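Local coordinates for extracellular solute-binding protein family 1 (Kribbella flavida, PDB 5IXP) that probably captures a solute outside the cell and delivers it to an ABC transporter, at residues 65-70 against 356-361; 88-93 against 290-295; 211-216 against 369-374; 324-327 against 331-334. One frame throughout, in Å; residues are numbered along the deposited sequence. Where two conformers were deposited one is given.

Contact 1: residues 65-70 against 356-361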
loop_
_atom_site.group_PDB
_atom_site.type_symbol
_atom_site.label_atom_id
_atom_site.label_comp_id
_atom_site.label_asym_id
_atom_site.label_seq_id
_atom_site.Cartn_x
_atom_site.Cartn_y
_atom_site.Cartn_z
ATOM N N TRP A 65 -6.488 2.463 -6.727
ATOM C CA TRP A 65 -7.507 2.809 -7.718
ATOM C C TRP A 65 -7.172 4.047 -8.523
ATOM O O TRP A 65 -7.752 4.244 -9.596
ATOM C CB TRP A 65 -8.871 3.114 -7.077
ATOM C CG TRP A 65 -9.278 2.318 -5.926
ATOM C CD1 TRP A 65 -8.904 1.050 -5.631
ATOM C CD2 TRP A 65 -10.164 2.739 -4.882
ATOM N NE1 TRP A 65 -9.489 0.649 -4.458
ATOM C CE2 TRP A 65 -10.272 1.670 -3.979
ATOM C CE3 TRP A 65 -10.866 3.921 -4.622
ATOM C CZ2 TRP A 65 -11.054 1.741 -2.836
ATOM C CZ3 TRP A 65 -11.641 3.996 -3.493
ATOM C CH2 TRP A 65 -11.738 2.907 -2.609
ATOM N N ILE A 66 -6.313 4.922 -7.994
ATOM C CA ILE A 66 -6.230 6.287 -8.508
ATOM C C ILE A 66 -5.705 6.326 -9.940
ATOM O O ILE A 66 -5.972 7.299 -10.662
ATOM C CB ILE A 66 -5.407 7.168 -7.549
ATOM C CG1 ILE A 66 -5.672 8.652 -7.836
ATOM C CG2 ILE A 66 -3.925 6.829 -7.613
ATOM C CD1 ILE A 66 -5.207 9.589 -6.729
ATOM N N TYR A 67 -5.011 5.270 -10.389
ATOM C CA TYR A 67 -4.562 5.206 -11.780
ATOM C C TYR A 67 -5.734 5.386 -12.738
ATOM O O TYR A 67 -5.608 6.062 -13.764
ATOM C CB TYR A 67 -3.848 3.872 -12.054
ATOM C CG TYR A 67 -4.779 2.669 -12.151
ATOM C CD1 TYR A 67 -5.090 1.914 -11.028
ATOM C CD2 TYR A 67 -5.353 2.295 -13.365
ATOM C CE1 TYR A 67 -5.946 0.827 -11.103
ATOM C CE2 TYR A 67 -6.220 1.210 -13.451
ATOM C CZ TYR A 67 -6.511 0.480 -12.314
ATOM O OH TYR A 67 -7.365 -0.605 -12.383
ATOM N N LYS A 68 -6.882 4.789 -12.410
ATOM C CA LYS A 68 -8.047 4.859 -13.283
ATOM C C LYS A 68 -8.588 6.279 -13.371
ATOM O O LYS A 68 -9.141 6.673 -14.402
ATOM C CB LYS A 68 -9.119 3.890 -12.778
ATOM C CG LYS A 68 -10.416 3.897 -13.570
ATOM C CD LYS A 68 -11.184 2.591 -13.397
ATOM C CE LYS A 68 -12.619 2.718 -13.915
ATOM N NZ LYS A 68 -13.440 1.497 -13.646
ATOM N N TYR A 69 -8.416 7.077 -12.321
ATOM C CA TYR A 69 -8.982 8.413 -12.325
ATOM C C TYR A 69 -7.981 9.481 -12.727
ATOM O O TYR A 69 -8.396 10.564 -13.154
ATOM C CB TYR A 69 -9.614 8.699 -10.957
ATOM C CG TYR A 69 -10.735 7.717 -10.767
ATOM C CD1 TYR A 69 -11.938 7.891 -11.430
ATOM C CD2 TYR A 69 -10.557 6.563 -10.027
ATOM C CE1 TYR A 69 -12.964 6.965 -11.314
ATOM C CE2 TYR A 69 -11.574 5.631 -9.905
ATOM C CZ TYR A 69 -12.773 5.846 -10.551
ATOM O OH TYR A 69 -13.774 4.929 -10.435
ATOM N N LEU A 70 -6.678 9.188 -12.653
ATOM C CA LEU A 70 -5.711 10.043 -13.327
ATOM C C LEU A 70 -6.029 10.136 -14.813
ATOM O O LEU A 70 -5.888 11.201 -15.423
ATOM C CB LEU A 70 -4.291 9.515 -13.108
ATOM C CG LEU A 70 -3.718 9.622 -11.684
ATOM C CD1 LEU A 70 -2.422 8.821 -11.548
ATOM C CD2 LEU A 70 -3.490 11.070 -11.295
ATOM N N ASP A 356 -3.841 -0.400 -15.306
ATOM C CA ASP A 356 -2.759 -1.029 -14.551
ATOM C C ASP A 356 -3.269 -2.153 -13.654
ATOM O O ASP A 356 -2.656 -3.226 -13.578
ATOM C CB ASP A 356 -2.019 0.017 -13.723
ATOM C CG ASP A 356 -0.547 -0.302 -13.581
ATOM O OD1 ASP A 356 0.210 -0.004 -14.524
ATOM O OD2 ASP A 356 -0.148 -0.865 -12.543
ATOM N N GLY A 357 -4.388 -1.932 -12.965
ATOM C CA GLY A 357 -4.897 -2.954 -12.063
ATOM C C GLY A 357 -5.388 -4.184 -12.800
ATOM O O GLY A 357 -5.180 -5.318 -12.348
ATOM N N GLU A 358 -6.042 -3.980 -13.946
ATOM C CA GLU A 358 -6.536 -5.098 -14.739
ATOM C C GLU A 358 -5.387 -5.913 -15.314
ATOM O O GLU A 358 -5.462 -7.145 -15.364
ATOM C CB GLU A 358 -7.435 -4.586 -15.864
ATOM C CG GLU A 358 -8.757 -4.001 -15.399
ATOM C CD GLU A 358 -8.656 -2.553 -14.906
ATOM O OE1 GLU A 358 -7.544 -1.983 -14.832
ATOM O OE2 GLU A 358 -9.711 -1.979 -14.586
ATOM N N ILE A 359 -4.318 -5.241 -15.757
ATOM C CA ILE A 359 -3.139 -5.950 -16.253
ATOM C C ILE A 359 -2.472 -6.715 -15.122
ATOM O O ILE A 359 -2.119 -7.893 -15.262
ATOM C CB ILE A 359 -2.152 -4.965 -16.910
ATOM C CG1 ILE A 359 -2.761 -4.315 -18.149
ATOM C CG2 ILE A 359 -0.812 -5.652 -17.234
ATOM C CD1 ILE A 359 -1.910 -3.161 -18.692
ATOM N N ASN A 360 -2.263 -6.046 -13.987
ATOM C CA ASN A 360 -1.603 -6.711 -12.872
ATOM C C ASN A 360 -2.367 -7.952 -12.430
ATOM O O ASN A 360 -1.753 -8.944 -12.025
ATOM C CB ASN A 360 -1.436 -5.751 -11.698
ATOM C CG ASN A 360 -0.539 -6.324 -10.632
ATOM O OD1 ASN A 360 0.602 -6.676 -10.915
ATOM N ND2 ASN A 360 -1.048 -6.431 -9.401
ATOM N N GLN A 361 -3.699 -7.918 -12.523
ATOM C CA GLN A 361 -4.513 -9.052 -12.093
ATOM C C GLN A 361 -4.205 -10.303 -12.908
ATOM O O GLN A 361 -4.171 -11.414 -12.363
ATOM C CB GLN A 361 -5.996 -8.688 -12.194
ATOM C CG GLN A 361 -6.936 -9.726 -11.613
ATOM C CD GLN A 361 -8.395 -9.298 -11.652
ATOM O OE1 GLN A 361 -8.739 -8.163 -11.310
ATOM N NE2 GLN A 361 -9.263 -10.209 -12.073
#
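The hydroxyl of Tyr67 donates a hydrogen bond to Glu358, OH to OE1 2.8 Å, and this is the shortest link between the short helical segment 66-70 and the start of helix 356-371. OE1 is met from above the carboxylate plane, and that plane stands 84° from the phenol ring, nearly square to it. Glu358 gets its acid group there by folding back at its second torsion. Tyr67 has CG set between its own backbone N and carbonyl carbon (chi1 74°), which sends the ring across to the first turn of the other helix. Asp356 CB lies over one ring face, a CH-pi contact 4.2 Å from the centroid, while Lys68 CB covers the opposite face. Glycine suits position 357 because the phenol end sits against its backbone, with Tyr67 CZ 3.3 Å from Gly357 N; a CB would run into the hydroxyl. A leucine in place of Tyr67 would probably leave Glu358 OE1 without this donor and strip the flat cover from the Asp356-Gly357 backbone. Lys68 is held by a salt bridge to Glu46, and Asn360 bonds to Tyr182 and Glu172. The axes of the two short segments come within 10.4 Å, their N-to-C directions 138° apart. One tyrosine thus joins the segment after sheet strand 58-62 to the start of C-terminal helix 356-371, consistent with a link between two parts of the periplasmic-binding-protein fold.

Contact 2: residues 88-93 against 290-295. With FMT (formic acid), chain B.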
loop_
_atom_site.group_PDB
_atom_site.type_symbol
_atom_site.label_atom_id
_atom_site.label_comp_id
_atom_site.label_asym_id
_atom_site.label_seq_id
_atom_site.Cartn_x
_atom_site.Cartn_y
_atom_site.Cartn_z
ATOM N N LYS A 88 2.593 21.345 -1.620
ATOM C CA LYS A 88 3.261 20.130 -2.093
ATOM C C LYS A 88 4.312 19.587 -1.120
ATOM O O LYS A 88 4.336 18.387 -0.812
ATOM C CB LYS A 88 3.893 20.426 -3.459
ATOM C CG LYS A 88 3.668 19.362 -4.506
ATOM C CD LYS A 88 3.693 19.947 -5.921
ATOM C CE LYS A 88 5.053 20.534 -6.283
ATOM N NZ LYS A 88 5.081 21.032 -7.693
ATOM N N SER A 89 5.178 20.472 -0.611
ATOM C CA SER A 89 6.276 20.096 0.282
ATOM C C SER A 89 5.818 19.540 1.630
ATOM O O SER A 89 6.655 19.034 2.391
ATOM C CB SER A 89 7.148 21.315 0.520
ATOM O OG SER A 89 6.315 22.384 0.920
ATOM N N ARG A 90 4.530 19.654 1.955
ATOM C CA ARG A 90 3.985 19.036 3.161
ATOM C C ARG A 90 4.136 17.522 3.126
ATOM O O ARG A 90 4.376 16.892 4.164
ATOM C CB ARG A 90 2.505 19.437 3.298
ATOM C CG ARG A 90 1.660 18.533 4.152
ATOM C CD ARG A 90 0.165 18.710 3.860
ATOM N NE ARG A 90 -0.358 19.987 4.346
ATOM C CZ ARG A 90 -1.643 20.326 4.315
ATOM N NH1 ARG A 90 -2.030 21.500 4.793
ATOM N NH2 ARG A 90 -2.545 19.481 3.814
ATOM N N TRP A 91 4.007 16.923 1.945
ATOM C CA TRP A 91 3.971 15.477 1.779
ATOM C C TRP A 91 5.312 14.930 1.301
ATOM O O TRP A 91 6.114 15.635 0.684
ATOM C CB TRP A 91 2.900 15.079 0.762
ATOM C CG TRP A 91 1.468 15.210 1.212
ATOM C CD1 TRP A 91 0.745 14.296 1.928
ATOM C CD2 TRP A 91 0.579 16.296 0.936
ATOM N NE1 TRP A 91 -0.537 14.756 2.132
ATOM C CE2 TRP A 91 -0.666 15.979 1.526
ATOM C CE3 TRP A 91 0.713 17.502 0.244
ATOM C CZ2 TRP A 91 -1.766 16.835 1.460
ATOM C CZ3 TRP A 91 -0.390 18.356 0.173
ATOM C CH2 TRP A 91 -1.612 18.015 0.783
ATOM N N LEU A 92 5.533 13.643 1.585
ATOM C CA LEU A 92 6.547 12.877 0.872
ATOM C C LEU A 92 6.350 13.046 -0.628
ATOM O O LEU A 92 5.221 12.993 -1.126
ATOM C CB LEU A 92 6.450 11.396 1.250
ATOM C CG LEU A 92 6.796 11.073 2.701
ATOM C CD1 LEU A 92 6.209 9.743 3.103
ATOM C CD2 LEU A 92 8.330 11.086 2.893
ATOM N N ASP A 93 7.452 13.260 -1.351
ATOM C CA ASP A 93 7.333 13.555 -2.777
ATOM C C ASP A 93 6.642 12.420 -3.534
ATOM O O ASP A 93 5.828 12.672 -4.434
ATOM C CB ASP A 93 8.707 13.872 -3.380
ATOM C CG ASP A 93 9.767 12.800 -3.091
ATOM O OD1 ASP A 93 10.919 12.993 -3.554
ATOM O OD2 ASP A 93 9.481 11.783 -2.410
ATOM N N LEU A 290 -11.224 22.156 2.971
ATOM C CA LEU A 290 -11.451 21.129 3.979
ATOM C C LEU A 290 -10.532 19.933 3.754
ATOM O O LEU A 290 -9.968 19.387 4.713
ATOM C CB LEU A 290 -12.922 20.697 3.972
ATOM C CG LEU A 290 -13.257 19.488 4.869
ATOM C CD1 LEU A 290 -12.886 19.755 6.338
ATOM C CD2 LEU A 290 -14.740 19.079 4.731
ATOM N N ALA A 291 -10.363 19.520 2.494
ATOM C CA ALA A 291 -9.489 18.385 2.201
ATOM C C ALA A 291 -8.050 18.688 2.598
ATOM O O ALA A 291 -7.347 17.820 3.139
ATOM C CB ALA A 291 -9.566 18.021 0.722
ATOM N N ALA A 292 -7.594 19.918 2.344
ATOM C CA ALA A 292 -6.244 20.291 2.749
ATOM C C ALA A 292 -6.105 20.275 4.267
ATOM O O ALA A 292 -5.075 19.848 4.803
ATOM C CB ALA A 292 -5.888 21.669 2.185
ATOM N N TRP A 293 -7.136 20.729 4.982
ATOM C CA TRP A 293 -7.048 20.734 6.437
ATOM C C TRP A 293 -7.059 19.312 6.996
ATOM O O TRP A 293 -6.282 18.984 7.907
ATOM C CB TRP A 293 -8.190 21.562 7.027
ATOM C CG TRP A 293 -8.148 21.624 8.524
ATOM C CD1 TRP A 293 -7.404 22.480 9.288
ATOM C CD2 TRP A 293 -8.873 20.797 9.438
ATOM N NE1 TRP A 293 -7.624 22.238 10.622
ATOM C CE2 TRP A 293 -8.521 21.206 10.742
ATOM C CE3 TRP A 293 -9.789 19.750 9.282
ATOM C CZ2 TRP A 293 -9.047 20.603 11.881
ATOM C CZ3 TRP A 293 -10.322 19.162 10.415
ATOM C CH2 TRP A 293 -9.950 19.592 11.701
ATOM N N LEU A 294 -7.928 18.451 6.463
ATOM C CA LEU A 294 -7.990 17.075 6.942
ATOM C C LEU A 294 -6.671 16.339 6.735
ATOM O O LEU A 294 -6.388 15.374 7.451
ATOM C CB LEU A 294 -9.125 16.314 6.236
ATOM C CG LEU A 294 -10.561 16.689 6.634
ATOM C CD1 LEU A 294 -11.541 16.107 5.615
ATOM C CD2 LEU A 294 -10.912 16.207 8.053
ATOM N N THR A 295 -5.871 16.747 5.748
ATOM C CA THR A 295 -4.613 16.066 5.458
ATOM C C THR A 295 -3.393 16.833 5.959
ATOM O O THR A 295 -2.261 16.425 5.670
ATOM C CB THR A 295 -4.484 15.795 3.954
ATOM O OG1 THR A 295 -4.563 17.033 3.225
ATOM C CG2 THR A 295 -5.601 14.849 3.495
HETATM C C FMT B . 0.890 22.720 6.030
HETATM O O1 FMT B . -0.165 22.933 6.623
HETATM O O2 FMT B . 1.435 21.620 5.980
#
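This is a polar contact at the C-terminal end of helix 284-294, made by the loop that joins helices 84-87 and 93-98. Arg90 reaches across and gives a hydrogen bond from NH2 to the carbonyl O of Ala292, 2.7 Å long, with an N-H...O angle of 144°. The donor lies in the carbonyl plane on a lone pair, though the oxygen is tilted 23° from the guanidinium plane. In the last turn this carbonyl has only a weak backbone donor, Thr295 N, within its own segment, so an arginine suits it, and its positive charge probably also suits the negative end of the helix. The rest of the guanidinium holds a formic acid molecule, probably from the crystallisation liquor: NE bonds to O2 at 2.9 Å and NH1 to O1 at 3.0 Å, a two-pronged grip. The extended chain bends at chi3 (-71°), turning the guanidinium toward the helix end. Its CD lies over one face of the Trp91 indole, near the rim. Trp91 presents its edge to Thr295, CZ2 to OG1 3.3 Å, while Ala292 and its small methyl allow the arginine to come close. Replacing Arg90 by the far shorter alanine would probably leave the Ala292 carbonyl without its charged donor and uncover that part of the indole face. Trp91 NE1 bonds to Gly110 O, and its ring meets Tyr109 of strand 108-121. Tyr109 also touches Ala291, Ala292 and Thr295, so that strand backs the contact, while helix 15-24 packs against Leu290, Trp293 and Leu294.

Contact 3: residues 211-216 against 369-374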
loop_
_atom_site.group_PDB
_atom_site.type_symbol
_atom_site.label_atom_id
_atom_site.label_comp_id
_atom_site.label_asym_id
_atom_site.label_seq_id
_atom_site.Cartn_x
_atom_site.Cartn_y
_atom_site.Cartn_z
ATOM N N GLY A 211 11.014 -24.007 -2.606
ATOM C CA GLY A 211 10.204 -24.250 -1.429
ATOM C C GLY A 211 10.029 -23.056 -0.523
ATOM O O GLY A 211 9.640 -23.219 0.637
ATOM N N LEU A 212 10.294 -21.848 -1.016
ATOM C CA LEU A 212 10.270 -20.675 -0.150
ATOM C C LEU A 212 8.867 -20.143 0.102
ATOM O O LEU A 212 8.695 -19.327 1.012
ATOM C CB LEU A 212 11.142 -19.568 -0.747
ATOM C CG LEU A 212 12.624 -19.539 -0.334
ATOM C CD1 LEU A 212 13.246 -20.904 -0.216
ATOM C CD2 LEU A 212 13.441 -18.646 -1.253
ATOM N N SER A 213 7.866 -20.587 -0.656
ATOM C CA SER A 213 6.513 -20.060 -0.541
ATOM C C SER A 213 5.615 -21.018 0.226
ATOM O O SER A 213 5.641 -22.228 -0.003
ATOM C CB SER A 213 5.894 -19.803 -1.917
ATOM O OG SER A 213 4.535 -19.411 -1.780
ATOM N N ALA A 214 4.800 -20.466 1.117
ATOM C CA ALA A 214 3.759 -21.253 1.765
ATOM C C ALA A 214 2.533 -21.446 0.881
ATOM O O ALA A 214 1.647 -22.223 1.248
ATOM C CB ALA A 214 3.353 -20.601 3.088
ATOM N N LYS A 215 2.466 -20.766 -0.269
ATOM C CA LYS A 215 1.375 -20.923 -1.240
ATOM C C LYS A 215 0.016 -20.539 -0.657
ATOM O O LYS A 215 -1.013 -21.123 -1.019
ATOM C CB LYS A 215 1.315 -22.352 -1.792
ATOM C CG LYS A 215 2.656 -22.942 -2.182
ATOM C CD LYS A 215 2.538 -24.452 -2.315
ATOM C CE LYS A 215 3.862 -25.085 -2.660
ATOM N NZ LYS A 215 4.316 -24.640 -4.000
ATOM N N LEU A 216 -0.021 -19.548 0.228
ATOM C CA LEU A 216 -1.265 -19.179 0.889
ATOM C C LEU A 216 -1.813 -17.891 0.296
ATOM O O LEU A 216 -1.188 -16.830 0.463
ATOM C CB LEU A 216 -1.032 -19.010 2.382
ATOM C CG LEU A 216 -0.657 -20.303 3.090
ATOM C CD1 LEU A 216 -0.017 -19.967 4.413
ATOM C CD2 LEU A 216 -1.913 -21.155 3.279
ATOM N N ARG A 369 -1.120 -19.482 -10.067
ATOM C CA ARG A 369 -1.226 -20.821 -10.646
ATOM C C ARG A 369 0.111 -21.552 -10.591
ATOM O O ARG A 369 0.155 -22.755 -10.314
ATOM C CB ARG A 369 -1.749 -20.744 -12.081
ATOM C CG ARG A 369 -3.231 -20.337 -12.181
ATOM C CD ARG A 369 -3.782 -20.547 -13.591
ATOM N NE ARG A 369 -3.047 -19.796 -14.611
ATOM C CZ ARG A 369 -3.348 -18.563 -15.010
ATOM N NH1 ARG A 369 -4.373 -17.903 -14.468
ATOM N NH2 ARG A 369 -2.617 -17.981 -15.956
ATOM N N VAL A 370 1.215 -20.841 -10.832
ATOM C CA VAL A 370 2.537 -21.449 -10.675
ATOM C C VAL A 370 2.779 -21.822 -9.220
ATOM O O VAL A 370 3.224 -22.934 -8.911
ATOM C CB VAL A 370 3.639 -20.505 -11.183
ATOM C CG1 VAL A 370 5.001 -21.141 -10.952
ATOM C CG2 VAL A 370 3.438 -20.190 -12.652
ATOM N N ASP A 371 2.513 -20.878 -8.312
ATOM C CA ASP A 371 2.747 -21.097 -6.889
ATOM C C ASP A 371 2.001 -22.329 -6.398
ATOM O O ASP A 371 2.547 -23.125 -5.625
ATOM C CB ASP A 371 2.316 -19.841 -6.119
ATOM C CG ASP A 371 2.930 -19.730 -4.722
ATOM O OD1 ASP A 371 3.943 -20.397 -4.415
ATOM O OD2 ASP A 371 2.397 -18.927 -3.930
ATOM N N GLU A 372 0.767 -22.519 -6.863
ATOM C CA GLU A 372 -0.095 -23.613 -6.430
ATOM C C GLU A 372 0.111 -24.889 -7.239
ATOM O O GLU A 372 -0.571 -25.889 -6.981
ATOM C CB GLU A 372 -1.564 -23.169 -6.502
ATOM C CG GLU A 372 -1.873 -21.945 -5.624
ATOM C CD GLU A 372 -3.188 -21.238 -5.974
ATOM O OE1 GLU A 372 -3.891 -21.681 -6.910
ATOM O OE2 GLU A 372 -3.516 -20.229 -5.307
ATOM N N GLY A 373 1.028 -24.882 -8.207
ATOM C CA GLY A 373 1.316 -26.073 -8.980
ATOM C C GLY A 373 0.298 -26.419 -10.042
ATOM O O GLY A 373 0.267 -27.564 -10.504
ATOM N N LYS A 374 -0.525 -25.463 -10.464
ATOM C CA LYS A 374 -1.560 -25.719 -11.454
ATOM C C LYS A 374 -1.103 -25.471 -12.886
ATOM O O LYS A 374 -1.795 -25.889 -13.818
ATOM C CB LYS A 374 -2.794 -24.858 -11.160
ATOM C CG LYS A 374 -3.401 -25.098 -9.778
ATOM C CD LYS A 374 -4.629 -24.226 -9.569
ATOM C CE LYS A 374 -5.493 -24.711 -8.402
ATOM N NZ LYS A 374 -4.926 -24.358 -7.081
HETATM O O HOH W 1 -1.250 -19.067 -3.702
#
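The backbones come nearest at Lys215 and Asp371, whose CA atoms are 5.8 Å apart, where an irregular loop passes the end of helix 356-371. That helix closes in a Schellman motif: Gly373 has positive phi, a conformation that suits a residue without a side chain, and Lys374 N and Gly373 N bond back to Arg369 O and Val370 O. Asp371, in the last turn, carries the contact through both its side chain and its backbone. Ser213 donates from OG to OD1, 2.9 Å, on the syn lone pair, the side facing the other carboxylate oxygen. The same OG accepts from Lys215 N at 2.9 Å, closing an ST turn, so the small hydroxyl acts as donor and acceptor at once; with OG anti to its backbone N (chi1 175°) it serves both. Lys215 runs its chain past the helix end, its CG 3.6 Å from Asp371 OD1, then bends at chi4 (-65°) to bring NZ onto Asp371 O. That bond is 2.8 Å long and nearly along the C=O axis, at 167°. The ammonium remains 4.3 Å from OD1, too far for a salt bridge. A water donates to Glu372 OE2 and weakly to Lys215 O, and Lys374 makes a salt bridge with the other oxygen of Glu372. The remaining oxygen of Asp371, OD2, accepts from Ala167 N. The buried carboxylate is thus bonded at both oxygens, and together with the nearby lysine this is likely to steady its negative charge; Lys215 meanwhile supplies a donor for a carbonyl of the final turn.

Contact 4: residues 324-327 against 331-334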
loop_
_atom_site.group_PDB
_atom_site.type_symbol
_atom_site.label_atom_id
_atom_site.label_comp_id
_atom_site.label_asym_id
_atom_site.label_seq_id
_atom_site.Cartn_x
_atom_site.Cartn_y
_atom_site.Cartn_z
ATOM N N ALA A 324 7.826 8.029 19.236
ATOM C CA ALA A 324 7.924 7.268 20.474
ATOM C C ALA A 324 7.119 5.976 20.441
ATOM O O ALA A 324 7.158 5.215 21.413
ATOM C CB ALA A 324 7.470 8.123 21.663
ATOM N N GLN A 325 6.394 5.714 19.361
ATOM C CA GLN A 325 5.478 4.582 19.330
ATOM C C GLN A 325 6.251 3.272 19.384
ATOM O O GLN A 325 7.225 3.079 18.650
ATOM C CB GLN A 325 4.608 4.632 18.073
ATOM C CG GLN A 325 3.485 3.612 18.079
ATOM C CD GLN A 325 2.900 3.373 16.699
ATOM O OE1 GLN A 325 3.570 3.579 15.682
ATOM N NE2 GLN A 325 1.636 2.949 16.653
ATOM N N VAL A 326 5.811 2.374 20.259
ATOM C CA VAL A 326 6.397 1.053 20.418
ATOM C C VAL A 326 5.283 0.031 20.242
ATOM O O VAL A 326 4.116 0.306 20.536
ATOM C CB VAL A 326 7.085 0.925 21.800
ATOM C CG1 VAL A 326 7.543 -0.488 22.059
ATOM C CG2 VAL A 326 8.264 1.890 21.893
ATOM N N ASN A 327 5.627 -1.143 19.719
ATOM C CA ASN A 327 4.632 -2.201 19.563
ATOM C C ASN A 327 4.977 -3.359 20.488
ATOM O O ASN A 327 5.844 -4.183 20.154
ATOM C CB ASN A 327 4.562 -2.674 18.109
ATOM C CG ASN A 327 3.413 -3.652 17.862
ATOM O OD1 ASN A 327 3.255 -4.643 18.584
ATOM N ND2 ASN A 327 2.602 -3.375 16.834
ATOM N N ASN A 331 7.743 -7.637 20.012
ATOM C CA ASN A 331 8.973 -7.587 20.811
ATOM C C ASN A 331 9.350 -6.150 21.171
ATOM O O ASN A 331 10.525 -5.779 21.187
ATOM C CB ASN A 331 10.127 -8.291 20.081
ATOM C CG ASN A 331 11.336 -8.530 20.982
ATOM O OD1 ASN A 331 11.188 -8.812 22.169
ATOM N ND2 ASN A 331 12.533 -8.405 20.422
ATOM N N ASN A 332 8.337 -5.326 21.458
ATOM C CA ASN A 332 8.553 -3.929 21.837
ATOM C C ASN A 332 9.343 -3.181 20.771
ATOM O O ASN A 332 10.187 -2.341 21.082
ATOM C CB ASN A 332 9.257 -3.817 23.192
ATOM C CG ASN A 332 8.361 -4.185 24.339
ATOM O OD1 ASN A 332 7.254 -3.668 24.463
ATOM N ND2 ASN A 332 8.831 -5.083 25.190
ATOM N N ALA A 333 9.081 -3.490 19.505
ATOM C CA ALA A 333 9.818 -2.840 18.435
ATOM C C ALA A 333 9.503 -1.346 18.420
ATOM O O ALA A 333 8.360 -0.947 18.671
ATOM C CB ALA A 333 9.477 -3.459 17.078
ATOM N N PRO A 334 10.495 -0.496 18.139
ATOM C CA PRO A 334 10.257 0.960 18.032
ATOM C C PRO A 334 9.635 1.312 16.684
ATOM O O PRO A 334 10.253 1.921 15.804
ATOM C CB PRO A 334 11.666 1.532 18.211
ATOM C CG PRO A 334 12.555 0.461 17.582
ATOM C CD PRO A 334 11.908 -0.854 17.908
#
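Asn327 N gives a hydrogen bond to Ala333 O, 2.9 Å long and 159° at the hydrogen, with the donor in the carbonyl plane. The return bond, Ala333 N to Asn327 O, is weak at 3.4 Å, and the two make a single antiparallel bridge of the hydrogen-bonded type. Ala333 O is also approached by Val326 CA, a CA-H...O contact of 3.3 Å, so one carbonyl receives both an amide and a carbon donor. Beside it the valine sets its CG1 branch anti to the backbone N (chi1 173°), where it rests 3.4 Å from Asn332 O and alongside Asn332 CB at 3.9 Å. CG2 takes the other side, near Pro334 CA. A beta-branched residue suits an extended backbone such as this, with its phi of -125°.

Asn331 and Asn332 turn the chain with positive phi, a conformation asparagine accepts more readily than most residues, and Pro334 stands at the N-cap of helix 335-344. Asn327 OD1 accepts from Phe330 N inside the loop. Asn331 ND2 bonds to Asp258, and Ala333, small enough to be buried, touches that aspartate and Val259 of strand 257-260. The joining is therefore mainly one of backbone to backbone, an isolated bridge with one sound bond and one weak, so the pairing itself probably depends little on side-chain identity apart from the asparagines at the positive-phi positions.

How the contacts relate
Contact 1 and contact 3 share helix 356-371, one at its start and the other at its end, with centres about 25 Å apart; along the chain their segments alternate. Contact 2 is nested in the loop closed by contact 1, and its centre lies about 41 Å from that of contact 3, on opposite sides of the chain's centre. Contact 4 is the most local, spanning a single loop, and is nested within both contact 1 and contact 3. None touches another. Strands 108-121 and 257-260, which pair in the mixed sheet, lie beside contacts 2 and 4 respectively. Contacts 1 and 3 tie C-terminal helix 356-371 to earlier parts, while contact 2 joins loop 88-93 to helix 284-294, consistent with the interwoven lobes of solute-binding proteins.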